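Local coordinates for virulence factor (Pectobacterium carotovorum, PDB 2W3Y), which acts as an S-palmitoylated virulence factor of this Drosophila pathogen and binds to lipid vesicles, at residues 31-36 and 77-82; 87-92 and 167-172; 12-17 and 95-100. One frame throughout, in Å; residues are numbered along the deposited sequence.

Contact 1 of 3, residues 31-36 and 77-82; sequences DIVPGL and AVNKKA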
loop_
_atom_site.group_PDB
_atom_site.type_symbol
_atom_site.label_atom_id
_atom_site.label_comp_id
_atom_site.label_asym_id
_atom_site.label_seq_id
_atom_site.Cartn_x
_atom_site.Cartn_y
_atom_site.Cartn_z
ATOM N N ASP A 31 -2.755 0.624 -17.996
ATOM C CA ASP A 31 -2.571 -0.681 -17.341
ATOM C C ASP A 31 -1.713 -0.555 -16.078
ATOM O O ASP A 31 -0.770 0.233 -16.048
ATOM C CB ASP A 31 -1.915 -1.674 -18.298
ATOM C CG ASP A 31 -2.824 -2.067 -19.449
ATOM O OD1 ASP A 31 -4.057 -1.908 -19.320
ATOM O OD2 ASP A 31 -2.297 -2.553 -20.483
ATOM N N ILE A 32 -2.049 -1.324 -15.044
ATOM C CA ILE A 32 -1.258 -1.334 -13.810
ATOM C C ILE A 32 -0.456 -2.615 -13.715
ATOM O O ILE A 32 -0.670 -3.545 -14.499
ATOM C CB ILE A 32 -2.121 -1.082 -12.526
ATOM C CG1 ILE A 32 -3.094 -2.249 -12.268
ATOM C CG2 ILE A 32 -2.811 0.307 -12.624
ATOM C CD1 ILE A 32 -3.733 -2.248 -10.862
ATOM N N VAL A 33 0.485 -2.654 -12.780
ATOM C CA VAL A 33 1.321 -3.812 -12.612
ATOM C C VAL A 33 0.448 -4.947 -12.056
ATOM O O VAL A 33 -0.240 -4.755 -11.049
ATOM C CB VAL A 33 2.519 -3.505 -11.699
ATOM C CG1 VAL A 33 3.293 -4.798 -11.342
ATOM C CG2 VAL A 33 3.431 -2.427 -12.353
ATOM N N PRO A 34 0.440 -6.108 -12.737
ATOM C CA PRO A 34 -0.407 -7.229 -12.286
ATOM C C PRO A 34 -0.076 -7.673 -10.860
ATOM O O PRO A 34 1.104 -7.781 -10.492
ATOM C CB PRO A 34 -0.095 -8.334 -13.307
ATOM C CG PRO A 34 0.330 -7.557 -14.538
ATOM C CD PRO A 34 1.156 -6.440 -13.978
ATOM N N GLY A 35 -1.118 -7.918 -10.070
ATOM C CA GLY A 35 -0.961 -8.196 -8.642
ATOM C C GLY A 35 -0.193 -9.469 -8.347
ATOM O O GLY A 35 0.532 -9.540 -7.364
ATOM N N LEU A 36 -0.362 -10.486 -9.187
ATOM C CA LEU A 36 0.308 -11.749 -8.947
ATOM C C LEU A 36 0.888 -12.332 -10.235
ATOM O O LEU A 36 0.183 -12.503 -11.223
ATOM C CB LEU A 36 -0.640 -12.736 -8.250
ATOM C CG LEU A 36 -0.172 -14.171 -7.982
ATOM C CD1 LEU A 36 1.005 -14.178 -7.012
ATOM C CD2 LEU A 36 -1.319 -15.016 -7.454
ATOM N N ALA A 77 2.515 4.125 -14.006
ATOM C CA ALA A 77 3.828 4.696 -14.366
ATOM C C ALA A 77 4.944 3.647 -14.337
ATOM O O ALA A 77 5.750 3.556 -15.268
ATOM C CB ALA A 77 4.175 5.866 -13.437
ATOM N N VAL A 78 4.962 2.841 -13.276
ATOM C CA VAL A 78 5.920 1.747 -13.112
ATOM C C VAL A 78 5.795 0.722 -14.234
ATOM O O VAL A 78 6.801 0.332 -14.816
ATOM C CB VAL A 78 5.756 1.021 -11.739
ATOM C CG1 VAL A 78 6.514 -0.325 -11.745
ATOM C CG2 VAL A 78 6.235 1.912 -10.610
ATOM N N ASN A 79 4.559 0.293 -14.503
ATOM C CA ASN A 79 4.238 -0.650 -15.563
ATOM C C ASN A 79 4.752 -0.220 -16.944
ATOM O O ASN A 79 5.331 -1.027 -17.690
ATOM C CB ASN A 79 2.725 -0.849 -15.635
ATOM C CG ASN A 79 2.337 -1.985 -16.556
ATOM O OD1 ASN A 79 2.671 -3.139 -16.305
ATOM N ND2 ASN A 79 1.638 -1.660 -17.636
ATOM N N LYS A 80 4.524 1.049 -17.259
ATOM C CA LYS A 80 5.052 1.677 -18.460
ATOM C C LYS A 80 6.582 1.824 -18.414
ATOM O O LYS A 80 7.272 1.451 -19.368
ATOM C CB LYS A 80 4.381 3.044 -18.678
ATOM C CG LYS A 80 4.693 3.703 -20.033
ATOM C CD LYS A 80 4.468 2.744 -21.209
ATOM C CE LYS A 80 4.905 3.371 -22.526
ATOM N NZ LYS A 80 3.984 4.469 -22.949
ATOM N N LYS A 81 7.107 2.339 -17.308
ATOM C CA LYS A 81 8.544 2.626 -17.190
ATOM C C LYS A 81 9.425 1.378 -17.179
ATOM O O LYS A 81 10.538 1.418 -17.699
ATOM C CB LYS A 81 8.823 3.508 -15.959
ATOM C CG LYS A 81 10.286 3.925 -15.732
ATOM C CD LYS A 81 10.384 4.972 -14.626
ATOM C CE LYS A 81 11.837 5.240 -14.200
ATOM N NZ LYS A 81 12.645 5.792 -15.326
ATOM N N ALA A 82 8.944 0.282 -16.574
ATOM C CA ALA A 82 9.736 -0.950 -16.478
ATOM C C ALA A 82 10.143 -1.454 -17.868
ATOM O O ALA A 82 9.291 -1.594 -18.730
ATOM C CB ALA A 82 8.952 -2.053 -15.718
HETATM O O HOH W 1 0.946 1.501 -17.748
#
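The carboxamide of Asn79 turns one face to the backbone of Asp31 and Ile32, whose carbonyl oxygens both lie on that side of its plane. Ile32 O stands nearly above the amide carbon, with CG and O 4.0 Å apart, and Asp31 O is displaced toward the nitrogen end. Lys88 NZ approaches from the opposite side of the plane and donates a hydrogen bond to Asn79 OD1. At the nitrogen edge, close to the plane, sits a water that accepts from Asn79 ND2 at 3.2 Å. The same water donates to Asp31 O at 2.7 Å, bridging helix and loop. CB of Asp31 also lies near the amide, 3.6 Å from Asn79 ND2. Asn79 can reach this loop because its CG is anti to the backbone N (chi1 -170°). An asparagine suits the place, since its short side chain presents both an acceptor and a donor, here used for a lysine and a water.

In the fold, residues 31-36 form part of the loop running from helix 9-18 to strand 36-37, and this loop leans on the last turn of helix 57-81, which ends at Lys81. Beside the polar amide the contact becomes apolar. Val33 and Asn79 slide past each other in opposite senses, bringing Val33 CG2 to 3.7 Å from Asn79 CB. The same methyl meets Val78 CG1 at 3.8 Å and also touches the helix backbone, 3.6 Å from Asn79 N. With CG1 anti to its own N (chi1 171°), Val33 has its second methyl beside that N and turned to the helix. The compact, branched valine fits this buried position, where its backbone N donates to Ser75 OG and its O accepts from Tyr44 OH.

Contact 2 of 3, residues 87-92 and 167-172; sequences EKYHYD and NYLYAY. With PLM (palmitic acid), chain C.
Leu169 meets Tyr89 and Tyr91 with separate methyls, each near the plane of a tyrosine ring and at its edge. CD1 packs against the base of Tyr89, 3.5 Å from Tyr89 O and 4.1 Å from Tyr89 CB, and CD2 lies 4.3 Å from Tyr91 CD1. The forked leucine thus fits between Tyr89 of the turn and Tyr91, the first residue of helix 91-105, with His90 at the N-cap. Asn167 points to the same side, its CB 3.5 Å from Tyr89 O. Its amide stands almost perpendicular to the His90 ring (87° between planes), with ND2 4.0 Å from His90 CD2. On the strand's far side, Tyr170 OH donates to Tyr168 OH at 2.8 Å. Over one face of Tyr170, offset toward the rim, lies the palmitic acid terminus, CF being 3.6 Å from Tyr170 CG. Strand 166-179 of the mixed sheet thus has the turn and helix start on one face and the fatty-acid chain on the other, consistent with lipid binding. No hydrogen bond joins 87-92 to 167-172, so between them the contact is van der Waals packing, while the Tyr89 and Tyr91 hydroxyls fasten the turn to Pro34 O and to Ile193 O of strand 185-198.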
loop_
_atom_site.group_PDB
_atom_site.type_symbol
_atom_site.label_atom_id
_atom_site.label_comp_id
_atom_site.label_asym_id
_atom_site.label_seq_id
_atom_site.Cartn_x
_atom_site.Cartn_y
_atom_site.Cartn_z
ATOM N N GLU A 87 11.217 -6.286 -14.071
ATOM C CA GLU A 87 11.466 -4.970 -13.517
ATOM C C GLU A 87 10.213 -4.223 -13.056
ATOM O O GLU A 87 10.317 -3.266 -12.272
ATOM C CB GLU A 87 12.284 -4.136 -14.508
ATOM C CG GLU A 87 13.758 -4.534 -14.528
ATOM C CD GLU A 87 14.524 -3.852 -15.658
ATOM O OE1 GLU A 87 15.144 -2.787 -15.412
ATOM O OE2 GLU A 87 14.480 -4.371 -16.799
ATOM N N LYS A 88 9.032 -4.661 -13.497
ATOM C CA LYS A 88 7.769 -4.163 -12.881
ATOM C C LYS A 88 7.699 -4.420 -11.358
ATOM O O LYS A 88 6.992 -3.718 -10.627
ATOM C CB LYS A 88 6.524 -4.782 -13.544
ATOM C CG LYS A 88 6.337 -4.434 -14.997
ATOM C CD LYS A 88 5.184 -5.253 -15.592
ATOM C CE LYS A 88 5.252 -5.320 -17.109
ATOM N NZ LYS A 88 4.917 -4.046 -17.748
ATOM N N TYR A 89 8.432 -5.426 -10.891
ATOM C CA TYR A 89 8.469 -5.781 -9.473
ATOM C C TYR A 89 9.787 -5.373 -8.777
ATOM O O TYR A 89 10.115 -5.881 -7.713
ATOM C CB TYR A 89 8.149 -7.281 -9.298
ATOM C CG TYR A 89 6.841 -7.647 -9.976
ATOM C CD1 TYR A 89 5.623 -7.478 -9.314
ATOM C CD2 TYR A 89 6.826 -8.119 -11.292
ATOM C CE1 TYR A 89 4.418 -7.796 -9.939
ATOM C CE2 TYR A 89 5.622 -8.421 -11.944
ATOM C CZ TYR A 89 4.419 -8.261 -11.242
ATOM O OH TYR A 89 3.229 -8.532 -11.876
ATOM N N HIS A 90 10.517 -4.430 -9.375
ATOM C CA HIS A 90 11.753 -3.925 -8.775
ATOM C C HIS A 90 11.413 -2.708 -7.947
ATOM O O HIS A 90 10.976 -1.685 -8.489
ATOM C CB HIS A 90 12.807 -3.572 -9.843
ATOM C CG HIS A 90 13.524 -4.762 -10.396
ATOM N ND1 HIS A 90 14.648 -4.653 -11.189
ATOM C CD2 HIS A 90 13.291 -6.090 -10.255
ATOM C CE1 HIS A 90 15.069 -5.863 -11.520
ATOM N NE2 HIS A 90 14.261 -6.752 -10.967
ATOM N N TYR A 91 11.623 -2.824 -6.638
ATOM C CA TYR A 91 11.285 -1.735 -5.710
ATOM C C TYR A 91 11.880 -0.360 -6.089
ATOM O O TYR A 91 11.236 0.685 -5.906
ATOM C CB TYR A 91 11.681 -2.087 -4.286
ATOM C CG TYR A 91 11.299 -1.002 -3.316
ATOM C CD1 TYR A 91 9.970 -0.862 -2.912
ATOM C CD2 TYR A 91 12.242 -0.088 -2.835
ATOM C CE1 TYR A 91 9.586 0.145 -2.041
ATOM C CE2 TYR A 91 11.856 0.938 -1.954
ATOM C CZ TYR A 91 10.524 1.027 -1.570
ATOM O OH TYR A 91 10.095 1.994 -0.716
ATOM N N ASP A 92 13.101 -0.363 -6.616
ATOM C CA ASP A 92 13.785 0.894 -6.924
ATOM C C ASP A 92 13.031 1.744 -7.957
ATOM O O ASP A 92 13.072 2.962 -7.891
ATOM C CB ASP A 92 15.257 0.664 -7.313
ATOM C CG ASP A 92 16.152 0.342 -6.093
ATOM O OD1 ASP A 92 17.109 -0.466 -6.250
ATOM O OD2 ASP A 92 15.920 0.896 -4.977
ATOM N N ASN A 167 10.200 -11.420 -5.473
ATOM C CA ASN A 167 9.935 -10.024 -5.078
ATOM C C ASN A 167 8.488 -9.780 -4.647
ATOM O O ASN A 167 7.561 -10.269 -5.294
ATOM C CB ASN A 167 10.308 -9.053 -6.202
ATOM C CG ASN A 167 11.819 -8.990 -6.445
ATOM O OD1 ASN A 167 12.606 -8.938 -5.508
ATOM N ND2 ASN A 167 12.216 -8.998 -7.709
ATOM N N TYR A 168 8.319 -9.005 -3.578
ATOM C CA TYR A 168 7.026 -8.866 -2.892
ATOM C C TYR A 168 6.864 -7.450 -2.351
ATOM O O TYR A 168 7.618 -7.018 -1.466
ATOM C CB TYR A 168 6.912 -9.904 -1.773
ATOM C CG TYR A 168 5.574 -9.990 -1.033
ATOM C CD1 TYR A 168 4.363 -10.182 -1.722
ATOM C CD2 TYR A 168 5.539 -9.936 0.361
ATOM C CE1 TYR A 168 3.132 -10.280 -1.019
ATOM C CE2 TYR A 168 4.335 -10.051 1.069
ATOM C CZ TYR A 168 3.132 -10.216 0.370
ATOM O OH TYR A 168 1.947 -10.342 1.085
ATOM N N LEU A 169 5.881 -6.734 -2.903
ATOM C CA LEU A 169 5.637 -5.322 -2.600
ATOM C C LEU A 169 4.215 -5.114 -2.046
ATOM O O LEU A 169 3.287 -5.808 -2.452
ATOM C CB LEU A 169 5.844 -4.453 -3.865
ATOM C CG LEU A 169 7.177 -4.470 -4.646
ATOM C CD1 LEU A 169 7.267 -5.641 -5.628
ATOM C CD2 LEU A 169 7.400 -3.157 -5.421
ATOM N N TYR A 170 4.084 -4.194 -1.091
ATOM C CA TYR A 170 2.809 -3.655 -0.648
ATOM C C TYR A 170 2.689 -2.242 -1.209
ATOM O O TYR A 170 3.532 -1.393 -0.935
ATOM C CB TYR A 170 2.705 -3.616 0.885
ATOM C CG TYR A 170 2.185 -4.898 1.478
ATOM C CD1 TYR A 170 2.863 -6.088 1.257
ATOM C CD2 TYR A 170 1.000 -4.936 2.244
ATOM C CE1 TYR A 170 2.409 -7.280 1.771
ATOM C CE2 TYR A 170 0.529 -6.155 2.774
ATOM C CZ TYR A 170 1.257 -7.323 2.510
ATOM O OH TYR A 170 0.888 -8.568 2.983
ATOM N N ALA A 171 1.653 -2.025 -2.023
ATOM C CA ALA A 171 1.312 -0.706 -2.560
ATOM C C ALA A 171 -0.056 -0.362 -1.968
ATOM O O ALA A 171 -1.083 -0.892 -2.406
ATOM C CB ALA A 171 1.265 -0.741 -4.061
ATOM N N TYR A 172 -0.055 0.505 -0.967
ATOM C CA TYR A 172 -1.212 0.658 -0.103
ATOM C C TYR A 172 -1.406 2.055 0.452
ATOM O O TYR A 172 -0.547 2.928 0.279
ATOM C CB TYR A 172 -1.182 -0.393 1.040
ATOM C CG TYR A 172 -0.127 -0.225 2.136
ATOM C CD1 TYR A 172 -0.486 0.178 3.426
ATOM C CD2 TYR A 172 1.234 -0.505 1.889
ATOM C CE1 TYR A 172 0.481 0.312 4.457
ATOM C CE2 TYR A 172 2.199 -0.375 2.900
ATOM C CZ TYR A 172 1.811 0.024 4.187
ATOM O OH TYR A 172 2.757 0.152 5.188
HETATM C C1 PLM C . -0.714 -16.948 4.992
HETATM O O2 PLM C . -0.814 -18.187 4.787
HETATM C C2 PLM C . 0.599 -16.227 4.712
HETATM C C3 PLM C . 0.542 -15.302 3.499
HETATM C C4 PLM C . 1.877 -14.614 3.205
HETATM C C5 PLM C . 2.162 -13.442 4.144
HETATM C C6 PLM C . 3.656 -13.150 4.284
HETATM C C7 PLM C . 3.896 -11.756 4.860
HETATM C C8 PLM C . 5.219 -11.636 5.625
HETATM C C9 PLM C . 6.204 -10.795 4.815
HETATM C CA PLM C . 6.527 -9.441 5.437
HETATM C CB PLM C . 5.994 -8.292 4.588
HETATM C CC PLM C . 5.772 -7.060 5.451
HETATM C CD PLM C . 4.482 -6.336 5.092
HETATM C CE PLM C . 4.788 -4.909 4.667
HETATM C CF PLM C . 3.551 -4.024 4.735
#

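Contact 3 of 3, residues 12-17 and 95-100; sequences LYFQNI and KEVSNQ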
loop_
_atom_site.group_PDB
_atom_site.type_symbol
_atom_site.label_atom_id
_atom_site.label_comp_id
_atom_site.label_asym_id
_atom_site.label_seq_id
_atom_site.Cartn_x
_atom_site.Cartn_y
_atom_site.Cartn_z
ATOM N N LEU A 12 5.121 16.894 -15.855
ATOM C CA LEU A 12 6.113 16.661 -16.910
ATOM C C LEU A 12 6.782 15.286 -16.796
ATOM O O LEU A 12 7.037 14.627 -17.804
ATOM C CB LEU A 12 7.182 17.762 -16.902
ATOM C CG LEU A 12 6.734 19.223 -17.052
ATOM C CD1 LEU A 12 7.914 20.183 -16.886
ATOM C CD2 LEU A 12 6.013 19.454 -18.379
ATOM N N TYR A 13 7.066 14.871 -15.559
ATOM C CA TYR A 13 7.666 13.564 -15.278
ATOM C C TYR A 13 6.774 12.437 -15.803
ATOM O O TYR A 13 7.234 11.515 -16.495
ATOM C CB TYR A 13 7.930 13.404 -13.765
ATOM C CG TYR A 13 8.550 12.066 -13.421
ATOM C CD1 TYR A 13 9.924 11.853 -13.580
ATOM C CD2 TYR A 13 7.756 11.003 -12.960
ATOM C CE1 TYR A 13 10.501 10.617 -13.292
ATOM C CE2 TYR A 13 8.322 9.772 -12.661
ATOM C CZ TYR A 13 9.693 9.588 -12.827
ATOM O OH TYR A 13 10.254 8.369 -12.534
ATOM N N PHE A 14 5.490 12.541 -15.485
ATOM C CA PHE A 14 4.495 11.561 -15.902
ATOM C C PHE A 14 4.160 11.650 -17.392
ATOM O O PHE A 14 3.961 10.616 -18.038
ATOM C CB PHE A 14 3.248 11.673 -15.018
ATOM C CG PHE A 14 3.377 10.931 -13.712
ATOM C CD1 PHE A 14 4.176 11.427 -12.678
ATOM C CD2 PHE A 14 2.716 9.713 -13.524
ATOM C CE1 PHE A 14 4.328 10.718 -11.471
ATOM C CE2 PHE A 14 2.844 9.010 -12.324
ATOM C CZ PHE A 14 3.649 9.509 -11.293
ATOM N N GLN A 15 4.135 12.872 -17.942
ATOM C CA GLN A 15 3.932 13.067 -19.387
ATOM C C GLN A 15 5.000 12.313 -20.177
ATOM O O GLN A 15 4.702 11.672 -21.185
ATOM C CB GLN A 15 3.903 14.571 -19.771
ATOM C CG GLN A 15 3.521 14.867 -21.241
ATOM C CD GLN A 15 1.996 14.982 -21.495
ATOM O OE1 GLN A 15 1.354 15.923 -21.052
ATOM N NE2 GLN A 15 1.444 14.035 -22.230
ATOM N N ASN A 16 6.237 12.365 -19.693
ATOM C CA ASN A 16 7.348 11.703 -20.360
ATOM C C ASN A 16 7.264 10.178 -20.290
ATOM O O ASN A 16 7.552 9.491 -21.277
ATOM C CB ASN A 16 8.681 12.191 -19.794
ATOM C CG ASN A 16 9.864 11.514 -20.441
ATOM O OD1 ASN A 16 10.621 10.800 -19.778
ATOM N ND2 ASN A 16 10.017 11.703 -21.755
ATOM N N ILE A 17 6.869 9.652 -19.129
ATOM C CA ILE A 17 6.706 8.208 -18.966
ATOM C C ILE A 17 5.717 7.649 -19.989
ATOM O O ILE A 17 6.008 6.657 -20.664
ATOM C CB ILE A 17 6.318 7.835 -17.505
ATOM C CG1 ILE A 17 7.544 7.966 -16.592
ATOM C CG2 ILE A 17 5.745 6.408 -17.414
ATOM C CD1 ILE A 17 7.224 7.902 -15.106
ATOM N N LYS A 95 10.162 3.286 -6.048
ATOM C CA LYS A 95 10.699 4.390 -5.257
ATOM C C LYS A 95 10.949 5.666 -6.101
ATOM O O LYS A 95 10.608 6.772 -5.668
ATOM C CB LYS A 95 11.957 3.952 -4.494
ATOM C CG LYS A 95 12.528 5.021 -3.552
ATOM C CD LYS A 95 13.728 4.490 -2.763
ATOM C CE LYS A 95 14.967 4.364 -3.639
ATOM N NZ LYS A 95 16.152 3.791 -2.896
ATOM N N GLU A 96 11.524 5.505 -7.293
ATOM C CA GLU A 96 11.757 6.635 -8.226
ATOM C C GLU A 96 10.457 7.401 -8.537
ATOM O O GLU A 96 10.429 8.639 -8.537
ATOM C CB GLU A 96 12.417 6.125 -9.522
ATOM C CG GLU A 96 12.665 7.180 -10.648
ATOM C CD GLU A 96 13.922 8.032 -10.443
ATOM O OE1 GLU A 96 14.550 7.953 -9.351
ATOM O OE2 GLU A 96 14.289 8.779 -11.386
ATOM N N VAL A 97 9.380 6.655 -8.765
ATOM C CA VAL A 97 8.079 7.233 -9.144
ATOM C C VAL A 97 7.401 7.910 -7.939
ATOM O O VAL A 97 6.850 9.016 -8.068
ATOM C CB VAL A 97 7.168 6.161 -9.824
ATOM C CG1 VAL A 97 5.718 6.636 -9.942
ATOM C CG2 VAL A 97 7.725 5.757 -11.223
ATOM N N SER A 98 7.452 7.259 -6.768
ATOM C CA SER A 98 6.949 7.855 -5.529
ATOM C C SER A 98 7.692 9.145 -5.105
ATOM O O SER A 98 7.075 10.065 -4.592
ATOM C CB SER A 98 6.967 6.823 -4.382
ATOM O OG SER A 98 6.240 5.652 -4.741
ATOM N N ASN A 99 9.008 9.200 -5.315
ATOM C CA ASN A 99 9.807 10.404 -5.025
ATOM C C ASN A 99 9.416 11.613 -5.896
ATOM O O ASN A 99 9.848 12.729 -5.645
ATOM C CB ASN A 99 11.306 10.119 -5.192
ATOM C CG ASN A 99 11.895 9.326 -4.022
ATOM O OD1 ASN A 99 11.370 9.335 -2.902
ATOM N ND2 ASN A 99 13.010 8.656 -4.281
ATOM N N GLN A 100 8.594 11.373 -6.912
ATOM C CA GLN A 100 8.045 12.436 -7.740
ATOM C C GLN A 100 6.685 12.896 -7.219
ATOM O O GLN A 100 6.413 14.106 -7.182
ATOM C CB GLN A 100 7.963 11.995 -9.201
ATOM C CG GLN A 100 9.315 11.738 -9.846
ATOM C CD GLN A 100 10.231 12.960 -9.833
ATOM O OE1 GLN A 100 11.330 12.913 -9.283
ATOM N NE2 GLN A 100 9.778 14.057 -10.440
#
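Tyr13 and Gln100 bury more surface here than any other residues, and they meet as a CH-pi pair. Gln100 CG stands over the centre of the phenol ring, 3.4 Å from its centroid and only 6° off the ring normal. The Gln100 chain bends at chi2, which carries CD back over the same ring, and the amide plane is inclined by 34° to the ring plane. NE2 lies above the plane, just beyond the ring on the CG and CD1 side, 3.8 Å from Tyr13 CG. Glutamine suits the place because its methylenes can cover an aromatic face while its amide lies at the partly exposed border of the contact. Tyr13 extends across the gap with CG anti to its backbone N, and its hydroxyl oxygen lies against the aliphatic part of Glu96, 3.3 Å from CG.

Val97 is the third main participant. Its CG2 lies at the edge of the Tyr13 ring, near the ring plane, and 3.9 Å from the hydroxyl oxygen. CG1 instead meets the tip of Phe14, 3.8 Å from CZ, so the two methyls serve two neighbouring aromatic residues. Valine's branching at CB makes that division possible without a long side chain. Ile17 CD1 adds a looser touch on CG2.

The helices run roughly antiparallel, their N-to-C directions 142° apart, with local axes 11.2 Å from each other at closest approach. That wide spacing leaves room for the Tyr13 ring between them. Helix 57-81 flanks the pair, supplying Val73 and Ala77 to Phe14, and Phe246 meets Phe14 edge-to-face. With no hydrogen bond between 12-17 and 95-100, the N-terminal helix rests on helix 91-105 through dispersion and CH-pi contacts, the carbon portions of Glu96 and Gln100 acting as apolar surface.

The three contacts lie on the same side of the chain's centre. Contacts 1 and 2 have centres about 10 Å apart and touch directly, through Pro34 with Tyr89 and Asn79 with Lys88. Contact 3 lies about 13 Å, centre to centre, from contact 1, which it meets along helix 57-81, and about 16 Å from contact 2, with which it shares helix 91-105. Along the chain, contact 1 is nested within the loop closed by contact 3 and precedes contact 2, while contacts 2 and 3 cross. Together they tie the N-terminal helix, the 31-36 loop, helices 57-81 and 91-105 and strand 166-179 together on one side of the sheet, whose other face meets the palmitic acid.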